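Long-range contacts in minor capsid protein (Cafeteriavirus-dependent mavirus, PDB 6G42), which forms the penton of the mavirus capsid as a five-subunit assembly of single jelly-roll proteins, probably closing the vertices of the icosahedral shell: residues 50-55 and 300-305; 234-239 and 259-264; 153-158 and 178-183. All coordinates share one frame; numbering follows the deposited sequence.

Interaction 1 of 3, residues 50-55 and 300-305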
loop_
_atom_site.group_PDB
_atom_site.type_symbol
_atom_site.label_atom_id
_atom_site.label_comp_id
_atom_site.label_asym_id
_atom_site.label_seq_id
_atom_site.Cartn_x
_atom_site.Cartn_y
_atom_site.Cartn_z
ATOM N N LEU C 50 -17.827 -21.118 -17.384
ATOM C CA LEU C 50 -17.583 -19.686 -17.294
ATOM C C LEU C 50 -16.175 -19.421 -17.804
ATOM O O LEU C 50 -15.306 -20.269 -17.664
ATOM C CB LEU C 50 -17.694 -19.220 -15.845
ATOM C CG LEU C 50 -19.026 -19.458 -15.136
ATOM C CD1 LEU C 50 -18.889 -19.101 -13.665
ATOM C CD2 LEU C 50 -20.147 -18.652 -15.779
ATOM N N LEU C 51 -15.969 -18.249 -18.395
ATOM C CA LEU C 51 -14.652 -17.786 -18.834
ATOM C C LEU C 51 -14.212 -16.577 -18.008
ATOM O O LEU C 51 -14.965 -15.603 -17.869
ATOM C CB LEU C 51 -14.689 -17.385 -20.307
ATOM C CG LEU C 51 -13.481 -16.620 -20.866
ATOM C CD1 LEU C 51 -12.233 -17.490 -20.874
ATOM C CD2 LEU C 51 -13.792 -16.137 -22.264
ATOM N N ILE C 52 -12.980 -16.636 -17.503
ATOM C CA ILE C 52 -12.338 -15.495 -16.837
ATOM C C ILE C 52 -10.883 -15.371 -17.288
ATOM O O ILE C 52 -10.169 -16.375 -17.404
ATOM C CB ILE C 52 -12.444 -15.580 -15.293
ATOM C CG1 ILE C 52 -11.821 -14.351 -14.630
ATOM C CG2 ILE C 52 -11.791 -16.841 -14.737
ATOM C CD1 ILE C 52 -12.325 -14.129 -13.218
ATOM N N VAL C 53 -10.468 -14.134 -17.567
ATOM C CA VAL C 53 -9.086 -13.821 -17.907
ATOM C C VAL C 53 -8.325 -13.699 -16.590
ATOM O O VAL C 53 -8.454 -12.697 -15.887
ATOM C CB VAL C 53 -8.988 -12.518 -18.736
ATOM C CG1 VAL C 53 -7.535 -12.164 -19.062
ATOM C CG2 VAL C 53 -9.799 -12.656 -20.021
ATOM N N GLU C 54 -7.552 -14.735 -16.261
ATOM C CA GLU C 54 -6.748 -14.777 -15.032
ATOM C C GLU C 54 -5.618 -13.727 -15.041
ATOM O O GLU C 54 -5.441 -12.987 -14.072
ATOM C CB GLU C 54 -6.161 -16.184 -14.852
ATOM C CG GLU C 54 -5.273 -16.411 -13.621
ATOM C CD GLU C 54 -6.028 -16.431 -12.300
ATOM O OE1 GLU C 54 -7.288 -16.447 -12.309
ATOM O OE2 GLU C 54 -5.349 -16.441 -11.241
ATOM N N GLU C 55 -4.867 -13.667 -16.137
ATOM C CA GLU C 55 -3.656 -12.851 -16.193
ATOM C C GLU C 55 -3.262 -12.501 -17.626
ATOM O O GLU C 55 -3.396 -13.323 -18.534
ATOM C CB GLU C 55 -2.533 -13.609 -15.468
ATOM C CG GLU C 55 -1.090 -13.210 -15.755
ATOM C CD GLU C 55 -0.086 -13.996 -14.907
ATOM O OE1 GLU C 55 -0.370 -15.172 -14.571
ATOM O OE2 GLU C 55 0.992 -13.448 -14.586
ATOM N N LYS C 300 -3.374 -15.582 -20.032
ATOM C CA LYS C 300 -3.809 -16.799 -19.349
ATOM C C LYS C 300 -5.321 -16.750 -19.142
ATOM O O LYS C 300 -5.840 -15.806 -18.545
ATOM C CB LYS C 300 -3.078 -16.953 -18.014
ATOM C CG LYS C 300 -3.118 -18.362 -17.431
ATOM C CD LYS C 300 -2.030 -18.567 -16.377
ATOM C CE LYS C 300 -1.712 -20.036 -16.125
ATOM N NZ LYS C 300 -2.285 -20.521 -14.843
ATOM N N LEU C 301 -6.011 -17.763 -19.662
ATOM C CA LEU C 301 -7.462 -17.863 -19.582
ATOM C C LEU C 301 -7.852 -19.028 -18.679
ATOM O O LEU C 301 -7.104 -19.998 -18.545
ATOM C CB LEU C 301 -8.046 -18.083 -20.977
ATOM C CG LEU C 301 -7.678 -17.077 -22.066
ATOM C CD1 LEU C 301 -8.189 -17.568 -23.404
ATOM C CD2 LEU C 301 -8.247 -15.698 -21.772
ATOM N N LEU C 302 -9.024 -18.922 -18.062
ATOM C CA LEU C 302 -9.575 -20.006 -17.252
ATOM C C LEU C 302 -10.993 -20.329 -17.701
ATOM O O LEU C 302 -11.862 -19.454 -17.693
ATOM C CB LEU C 302 -9.583 -19.628 -15.769
ATOM C CG LEU C 302 -10.321 -20.580 -14.818
ATOM C CD1 LEU C 302 -9.711 -21.978 -14.856
ATOM C CD2 LEU C 302 -10.326 -20.031 -13.400
ATOM N N PHE C 303 -11.208 -21.584 -18.090
ATOM C CA PHE C 303 -12.549 -22.114 -18.307
ATOM C C PHE C 303 -12.923 -22.907 -17.057
ATOM O O PHE C 303 -12.341 -23.961 -16.778
ATOM C CB PHE C 303 -12.601 -22.960 -19.578
ATOM C CG PHE C 303 -12.290 -22.178 -20.829
ATOM C CD1 PHE C 303 -13.287 -21.459 -21.484
ATOM C CD2 PHE C 303 -10.994 -22.141 -21.343
ATOM C CE1 PHE C 303 -13.001 -20.729 -22.629
ATOM C CE2 PHE C 303 -10.700 -21.412 -22.487
ATOM C CZ PHE C 303 -11.704 -20.705 -23.132
ATOM N N GLU C 304 -13.864 -22.358 -16.292
ATOM C CA GLU C 304 -14.296 -22.907 -15.006
ATOM C C GLU C 304 -15.713 -23.480 -15.144
ATOM O O GLU C 304 -16.658 -22.750 -15.478
ATOM C CB GLU C 304 -14.262 -21.798 -13.949
ATOM C CG GLU C 304 -14.572 -22.241 -12.526
ATOM C CD GLU C 304 -14.633 -21.078 -11.544
ATOM O OE1 GLU C 304 -13.758 -20.185 -11.610
ATOM O OE2 GLU C 304 -15.562 -21.053 -10.702
ATOM N N SER C 305 -15.860 -24.782 -14.893
ATOM C CA SER C 305 -17.149 -25.459 -15.077
ATOM C C SER C 305 -18.092 -25.156 -13.925
ATOM O O SER C 305 -17.648 -24.817 -12.826
ATOM C CB SER C 305 -16.973 -26.977 -15.238
ATOM O OG SER C 305 -16.637 -27.607 -14.018
#
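K300, L50 and L302 each have more surface buried than any other residue where residues 50-55 and 300-305 run antiparallel, and each meets the opposite strand differently. K300 lies across from a classic beta bulge: it alone faces both E54 and E55. The K300 carbonyl O receives weak bonds from both nitrogens, E54 N being 3.0 Å away but badly angled, whereas K300 N gives a firmer bond to E55 O at 2.7 Å. The extra residue shifts the register by one and lets E54, too, direct its CB at the lysine strand. CG of K300 is anti to the backbone N (chi1 -162°), and the chain stays extended until it bends at chi4. Its ammonium thereby leaves the contact, forming a salt bridge with E216 of a second subunit and a cation-pi contact with W10 of its own chain.

At the other end L50 is gripped through its backbone. L50 N reaches E304 O at 2.8 Å in an almost straight bond, E304 N returns one to L50 O, and CB of L50 rests against that same E304 O. L302 forms the corresponding two-bond pair with I52, and here the side chains touch as well: I52 CG2 fits against L302 CB at 3.7 Å, with CD2 of the leucine close behind. On the other face of the sheet, L51 CD1 sits 3.7 Å above the F303 ring plane, displaced toward the rim, in a CH-pi contact, while V53 CG2 meets L301 CD2.

These are the two central strands of a four-stranded jelly-roll sheet, flanked by strand 8-15 beside 300-305 and strand 248-264 beside 50-55. The L51-F303 face turns inward, where L301 packs on F273 and L275 of strand 272-281; the face bearing I52 and K300 meets the second subunit.

Interaction 2 of 3, residues 234-239 and 259-264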
loop_
_atom_site.group_PDB
_atom_site.type_symbol
_atom_site.label_atom_id
_atom_site.label_comp_id
_atom_site.label_asym_id
_atom_site.label_seq_id
_atom_site.Cartn_x
_atom_site.Cartn_y
_atom_site.Cartn_z
ATOM N N PHE C 234 -16.681 -8.636 -24.859
ATOM C CA PHE C 234 -15.615 -8.072 -24.039
ATOM C C PHE C 234 -15.235 -9.164 -23.038
ATOM O O PHE C 234 -16.077 -9.573 -22.239
ATOM C CB PHE C 234 -16.114 -6.837 -23.273
ATOM C CG PHE C 234 -16.348 -5.612 -24.128
ATOM C CD1 PHE C 234 -17.347 -5.584 -25.094
ATOM C CD2 PHE C 234 -15.609 -4.450 -23.917
ATOM C CE1 PHE C 234 -17.574 -4.449 -25.861
ATOM C CE2 PHE C 234 -15.833 -3.309 -24.683
ATOM C CZ PHE C 234 -16.816 -3.309 -25.655
ATOM N N LEU C 235 -13.989 -9.637 -23.082
ATOM C CA LEU C 235 -13.511 -10.704 -22.176
ATOM C C LEU C 235 -12.869 -10.212 -20.871
ATOM O O LEU C 235 -12.919 -10.909 -19.860
ATOM C CB LEU C 235 -12.552 -11.635 -22.914
ATOM C CG LEU C 235 -13.107 -12.296 -24.178
ATOM C CD1 LEU C 235 -12.136 -13.362 -24.659
ATOM C CD2 LEU C 235 -14.487 -12.902 -23.973
ATOM N N THR C 236 -12.244 -9.040 -20.910
ATOM C CA THR C 236 -11.842 -8.330 -19.692
ATOM C C THR C 236 -11.721 -6.830 -19.979
ATOM O O THR C 236 -11.534 -6.427 -21.127
ATOM C CB THR C 236 -10.537 -8.901 -19.064
ATOM O OG1 THR C 236 -10.343 -8.357 -17.748
ATOM C CG2 THR C 236 -9.308 -8.607 -19.929
ATOM N N ASN C 237 -11.860 -6.034 -18.921
ATOM C CA ASN C 237 -11.733 -4.579 -18.960
ATOM C C ASN C 237 -10.642 -4.170 -17.999
ATOM O O ASN C 237 -10.861 -4.177 -16.786
ATOM C CB ASN C 237 -13.014 -3.915 -18.469
ATOM C CG ASN C 237 -14.078 -3.836 -19.524
ATOM O OD1 ASN C 237 -14.341 -4.807 -20.233
ATOM N ND2 ASN C 237 -14.733 -2.678 -19.614
ATOM N N TYR C 238 -9.478 -3.819 -18.522
ATOM C CA TYR C 238 -8.407 -3.271 -17.700
ATOM C C TYR C 238 -8.533 -1.756 -17.732
ATOM O O TYR C 238 -8.448 -1.157 -18.794
ATOM C CB TYR C 238 -7.041 -3.704 -18.229
ATOM C CG TYR C 238 -5.877 -3.156 -17.448
ATOM C CD1 TYR C 238 -5.407 -3.811 -16.316
ATOM C CD2 TYR C 238 -5.238 -1.983 -17.840
ATOM C CE1 TYR C 238 -4.334 -3.312 -15.594
ATOM C CE2 TYR C 238 -4.167 -1.475 -17.122
ATOM C CZ TYR C 238 -3.718 -2.145 -16.000
ATOM O OH TYR C 238 -2.657 -1.653 -15.280
ATOM N N LYS C 239 -8.758 -1.151 -16.572
ATOM C CA LYS C 239 -8.717 0.297 -16.439
ATOM C C LYS C 239 -7.268 0.764 -16.448
ATOM O O LYS C 239 -6.450 0.247 -15.692
ATOM C CB LYS C 239 -9.384 0.741 -15.138
ATOM C CG LYS C 239 -9.546 2.251 -14.994
ATOM C CD LYS C 239 -10.619 2.768 -15.933
ATOM C CE LYS C 239 -10.632 4.277 -16.037
ATOM N NZ LYS C 239 -11.544 4.671 -17.141
ATOM N N SER C 259 -13.034 -10.718 -8.833
ATOM C CA SER C 259 -13.625 -12.042 -8.579
ATOM C C SER C 259 -14.862 -12.279 -9.447
ATOM O O SER C 259 -15.065 -13.386 -9.943
ATOM C CB SER C 259 -14.004 -12.203 -7.094
ATOM O OG SER C 259 -12.864 -12.247 -6.250
ATOM N N ASN C 260 -15.662 -11.228 -9.638
ATOM C CA ASN C 260 -16.888 -11.292 -10.439
ATOM C C ASN C 260 -16.712 -11.340 -11.967
ATOM O O ASN C 260 -17.681 -11.654 -12.655
ATOM C CB ASN C 260 -17.801 -10.099 -10.104
ATOM C CG ASN C 260 -18.438 -10.204 -8.730
ATOM O OD1 ASN C 260 -18.870 -11.278 -8.310
ATOM N ND2 ASN C 260 -18.538 -9.078 -8.038
ATOM N N LYS C 261 -15.520 -11.052 -12.505
ATOM C CA LYS C 261 -15.353 -10.871 -13.975
ATOM C C LYS C 261 -15.397 -12.176 -14.801
ATOM O O LYS C 261 -14.421 -12.583 -15.442
ATOM C CB LYS C 261 -14.121 -10.010 -14.314
ATOM C CG LYS C 261 -14.454 -8.531 -14.432
ATOM C CD LYS C 261 -13.301 -7.696 -14.974
ATOM C CE LYS C 261 -13.754 -6.282 -15.330
ATOM N NZ LYS C 261 -14.453 -5.559 -14.222
ATOM N N TYR C 262 -16.581 -12.783 -14.801
ATOM C CA TYR C 262 -16.868 -14.024 -15.494
ATOM C C TYR C 262 -17.787 -13.730 -16.682
ATOM O O TYR C 262 -18.559 -12.762 -16.669
ATOM C CB TYR C 262 -17.566 -14.998 -14.540
ATOM C CG TYR C 262 -16.662 -15.708 -13.544
ATOM C CD1 TYR C 262 -15.785 -16.708 -13.962
ATOM C CD2 TYR C 262 -16.715 -15.413 -12.175
ATOM C CE1 TYR C 262 -14.970 -17.377 -13.057
ATOM C CE2 TYR C 262 -15.904 -16.082 -11.262
ATOM C CZ TYR C 262 -15.033 -17.063 -11.709
ATOM O OH TYR C 262 -14.221 -17.729 -10.820
ATOM N N HIS C 263 -17.693 -14.574 -17.708
ATOM C CA HIS C 263 -18.604 -14.536 -18.860
ATOM C C HIS C 263 -19.056 -15.938 -19.199
ATOM O O HIS C 263 -18.264 -16.875 -19.122
ATOM C CB HIS C 263 -17.914 -13.913 -20.063
ATOM C CG HIS C 263 -17.556 -12.483 -19.858
ATOM N ND1 HIS C 263 -18.488 -11.473 -19.929
ATOM C CD2 HIS C 263 -16.381 -11.894 -19.541
ATOM C CE1 HIS C 263 -17.900 -10.317 -19.680
ATOM N NE2 HIS C 263 -16.621 -10.545 -19.444
ATOM N N ASN C 264 -20.324 -16.079 -19.571
ATOM C CA ASN C 264 -20.894 -17.388 -19.890
ATOM C C ASN C 264 -20.440 -17.854 -21.268
ATOM O O ASN C 264 -20.493 -17.086 -22.229
ATOM C CB ASN C 264 -22.419 -17.328 -19.848
ATOM C CG ASN C 264 -22.967 -17.236 -18.436
ATOM O OD1 ASN C 264 -23.520 -16.208 -18.035
ATOM N ND2 ASN C 264 -22.826 -18.321 -17.676
#
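An inverse gamma turn centred on K261, closed by the bond from Y262 N to N260 O (2.7 Å), interrupts strand 248-264 and sends the lysine side chain across toward T236 and N237. Its aliphatic part does the touching. CD passes T236 OG1 at 4.1 Å, the two side chains crossing at about a right angle, and CE lies 4.0 Å from N237 CB.

One residue past the turn's end, with CG anti to the carbonyl carbon (chi1 -65°), the H263 ring is carried to the backbone of residues 234-235. F234 O stands over one face of the imidazole, 2.9 Å above its plane and offset toward the rim; it approaches NE2 from above, at an angle too poor for a hydrogen bond. L235 O instead lies near the ring plane, at the edge by CD2 (3.6 Å). No hydrogen bond joins the two segments, which meet by side-chain reach and not by strand pairing.

W10 of a third subunit also meets the H263 ring. Within the chain the contact spans two jelly-roll sheets: 236-239 pairs with strand 201-207, whereas 248-264 borders strand 49-62, and H263 also packs on V213 and on E216 of strand 216-217.

Interaction 3 of 3, residues 153-158 and 178-183; sequences GHFIMF and YSLVIL
F158 and S179 form an antiparallel hydrogen-bonded pair, F158 N to S179 O and S179 N to F158 O both at 2.9 Å, and the short strand segments run at 129° to each other, well twisted from strict antiparallel. A further bond from V181 N meets I156 O at 2.8 Å, nearly along the C=O axis.

V181, on one face of the sheet, has the most surface buried by the contact (80 Å²). Its CG2 sits 3.6 Å above the F158 ring plane, displaced toward the rim by CD1 and CE1, a CH-pi contact; beyond it, I156 CD1 meets L183 CD1. On the other face M157 and L180 form the non-hydrogen-bonded pair, M157 CG touching L180 CD2.

Strands 154-158 and 179-181 are inner neighbours in an antiparallel five-stranded sheet. The chain leaves 158 through helix 160-165, lays down edge strand 171-173, and returns to place 179-181 in between. This sheet is built wholly from chain lying between strands 49-62 and 201-207, consistent with a large insertion between jelly-roll strands.

F155 and L180 cross at about a right angle: both leucine methyls press on the ring, CD1 coming 3.6 Å from CD2 of F155, and L180 CB stands over one face. The methionine chain bends at chi3 (62°), which brings M157 CE against CB and CG of Y178. Y178 OH hydrogen-bonds to Q74. S179 OG bonds to D173 and to R25 of a third subunit, while I156, V181 and L183 all pack on I144 of strand 141-145.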
loop_
_atom_site.group_PDB
_atom_site.type_symbol
_atom_site.label_atom_id
_atom_site.label_comp_id
_atom_site.label_asym_id
_atom_site.label_seq_id
_atom_site.Cartn_x
_atom_site.Cartn_y
_atom_site.Cartn_z
ATOM N N GLY C 153 2.261 43.948 -13.283
ATOM C CA GLY C 153 1.556 44.445 -14.466
ATOM C C GLY C 153 0.363 43.614 -14.908
ATOM O O GLY C 153 -0.755 44.122 -14.998
ATOM N N HIS C 154 0.609 42.334 -15.180
ATOM C CA HIS C 154 -0.349 41.476 -15.892
ATOM C C HIS C 154 -0.658 40.154 -15.187
ATOM O O HIS C 154 -0.002 39.776 -14.213
ATOM C CB HIS C 154 0.182 41.170 -17.297
ATOM C CG HIS C 154 0.613 42.384 -18.063
ATOM N ND1 HIS C 154 1.880 42.919 -17.966
ATOM C CD2 HIS C 154 -0.058 43.166 -18.940
ATOM C CE1 HIS C 154 1.973 43.976 -18.752
ATOM N NE2 HIS C 154 0.810 44.147 -19.356
ATOM N N PHE C 155 -1.677 39.472 -15.705
ATOM C CA PHE C 155 -2.023 38.101 -15.324
ATOM C C PHE C 155 -1.993 37.188 -16.548
ATOM O O PHE C 155 -2.029 37.659 -17.686
ATOM C CB PHE C 155 -3.440 38.048 -14.752
ATOM C CG PHE C 155 -3.545 38.441 -13.308
ATOM C CD1 PHE C 155 -2.796 37.787 -12.333
ATOM C CD2 PHE C 155 -4.443 39.431 -12.909
ATOM C CE1 PHE C 155 -2.912 38.136 -10.996
ATOM C CE2 PHE C 155 -4.567 39.781 -11.574
ATOM C CZ PHE C 155 -3.800 39.133 -10.616
ATOM N N ILE C 156 -1.940 35.882 -16.293
ATOM C CA ILE C 156 -2.170 34.854 -17.313
ATOM C C ILE C 156 -3.602 34.346 -17.137
ATOM O O ILE C 156 -4.037 34.089 -16.013
ATOM C CB ILE C 156 -1.182 33.676 -17.182
ATOM C CG1 ILE C 156 0.261 34.158 -17.388
ATOM C CG2 ILE C 156 -1.505 32.575 -18.193
ATOM C CD1 ILE C 156 1.317 33.187 -16.898
ATOM N N MET C 157 -4.314 34.193 -18.255
ATOM C CA MET C 157 -5.705 33.718 -18.276
ATOM C C MET C 157 -5.774 32.301 -18.824
ATOM O O MET C 157 -5.109 31.992 -19.806
ATOM C CB MET C 157 -6.565 34.598 -19.183
ATOM C CG MET C 157 -6.746 36.036 -18.730
ATOM S SD MET C 157 -7.344 37.078 -20.075
ATOM C CE MET C 157 -8.929 36.335 -20.453
ATOM N N PHE C 158 -6.580 31.457 -18.181
ATOM C CA PHE C 158 -6.884 30.096 -18.641
ATOM C C PHE C 158 -8.390 30.030 -18.879
ATOM O O PHE C 158 -9.173 30.428 -18.012
ATOM C CB PHE C 158 -6.544 29.070 -17.542
ATOM C CG PHE C 158 -5.091 28.637 -17.481
ATOM C CD1 PHE C 158 -4.040 29.461 -17.888
ATOM C CD2 PHE C 158 -4.777 27.390 -16.948
ATOM C CE1 PHE C 158 -2.722 29.037 -17.797
ATOM C CE2 PHE C 158 -3.459 26.964 -16.855
ATOM C CZ PHE C 158 -2.430 27.790 -17.280
ATOM N N TYR C 178 -13.101 32.715 -18.841
ATOM C CA TYR C 178 -11.682 32.877 -18.468
ATOM C C TYR C 178 -11.457 33.091 -16.965
ATOM O O TYR C 178 -12.291 33.688 -16.284
ATOM C CB TYR C 178 -11.056 34.028 -19.269
ATOM C CG TYR C 178 -11.268 33.891 -20.764
ATOM C CD1 TYR C 178 -10.570 32.937 -21.504
ATOM C CD2 TYR C 178 -12.183 34.700 -21.440
ATOM C CE1 TYR C 178 -10.772 32.797 -22.874
ATOM C CE2 TYR C 178 -12.392 34.570 -22.807
ATOM C CZ TYR C 178 -11.686 33.616 -23.520
ATOM O OH TYR C 178 -11.893 33.482 -24.874
ATOM N N SER C 179 -10.319 32.598 -16.472
ATOM C CA SER C 179 -9.936 32.696 -15.055
ATOM C C SER C 179 -8.475 33.117 -14.936
ATOM O O SER C 179 -7.647 32.709 -15.748
ATOM C CB SER C 179 -10.130 31.350 -14.343
ATOM O OG SER C 179 -11.480 30.921 -14.383
ATOM N N LEU C 180 -8.170 33.917 -13.914
ATOM C CA LEU C 180 -6.817 34.449 -13.689
ATOM C C LEU C 180 -5.936 33.479 -12.904
ATOM O O LEU C 180 -6.354 32.950 -11.876
ATOM C CB LEU C 180 -6.875 35.776 -12.921
ATOM C CG LEU C 180 -7.668 36.933 -13.528
ATOM C CD1 LEU C 180 -7.795 38.064 -12.514
ATOM C CD2 LEU C 180 -7.039 37.436 -14.819
ATOM N N VAL C 181 -4.709 33.277 -13.378
ATOM C CA VAL C 181 -3.723 32.460 -12.673
ATOM C C VAL C 181 -2.999 33.343 -11.652
ATOM O O VAL C 181 -2.208 34.217 -12.022
ATOM C CB VAL C 181 -2.710 31.816 -13.648
ATOM C CG1 VAL C 181 -1.685 30.970 -12.901
ATOM C CG2 VAL C 181 -3.438 30.958 -14.673
ATOM N N ILE C 182 -3.279 33.103 -10.373
ATOM C CA ILE C 182 -2.649 33.832 -9.273
ATOM C C ILE C 182 -1.205 33.347 -9.086
ATOM O O ILE C 182 -0.976 32.165 -8.823
ATOM C CB ILE C 182 -3.468 33.671 -7.970
ATOM C CG1 ILE C 182 -4.814 34.401 -8.117
ATOM C CG2 ILE C 182 -2.710 34.221 -6.762
ATOM C CD1 ILE C 182 -5.863 34.002 -7.098
ATOM N N LEU C 183 -0.253 34.272 -9.214
ATOM C CA LEU C 183 1.180 33.976 -9.105
ATOM C C LEU C 183 1.845 34.898 -8.082
ATOM O O LEU C 183 1.760 36.118 -8.210
ATOM C CB LEU C 183 1.852 34.166 -10.465
ATOM C CG LEU C 183 1.307 33.337 -11.628
ATOM C CD1 LEU C 183 1.890 33.818 -12.948
ATOM C CD2 LEU C 183 1.601 31.860 -11.419
#

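How the interactions relate
Interactions 1 and 2 lie in one jelly-roll, their centres 9 Å apart, and are joined directly: L51 N bonds to H263 O at 2.8 Å, as neighbouring strands do, and E304 OE1 probably bonds to Y262 OH at 2.6 Å. They also meet between subunits, for E54 of one copy packs on K261 of another, and E55 on its N237. Interaction 3 stands apart, across the chain's centre, with its own centre about 54 Å from that of interaction 1 and 46 Å from that of interaction 2. Its sequence falls between the two strands of interaction 1, which therefore bring the chain back together after the distant domain is complete.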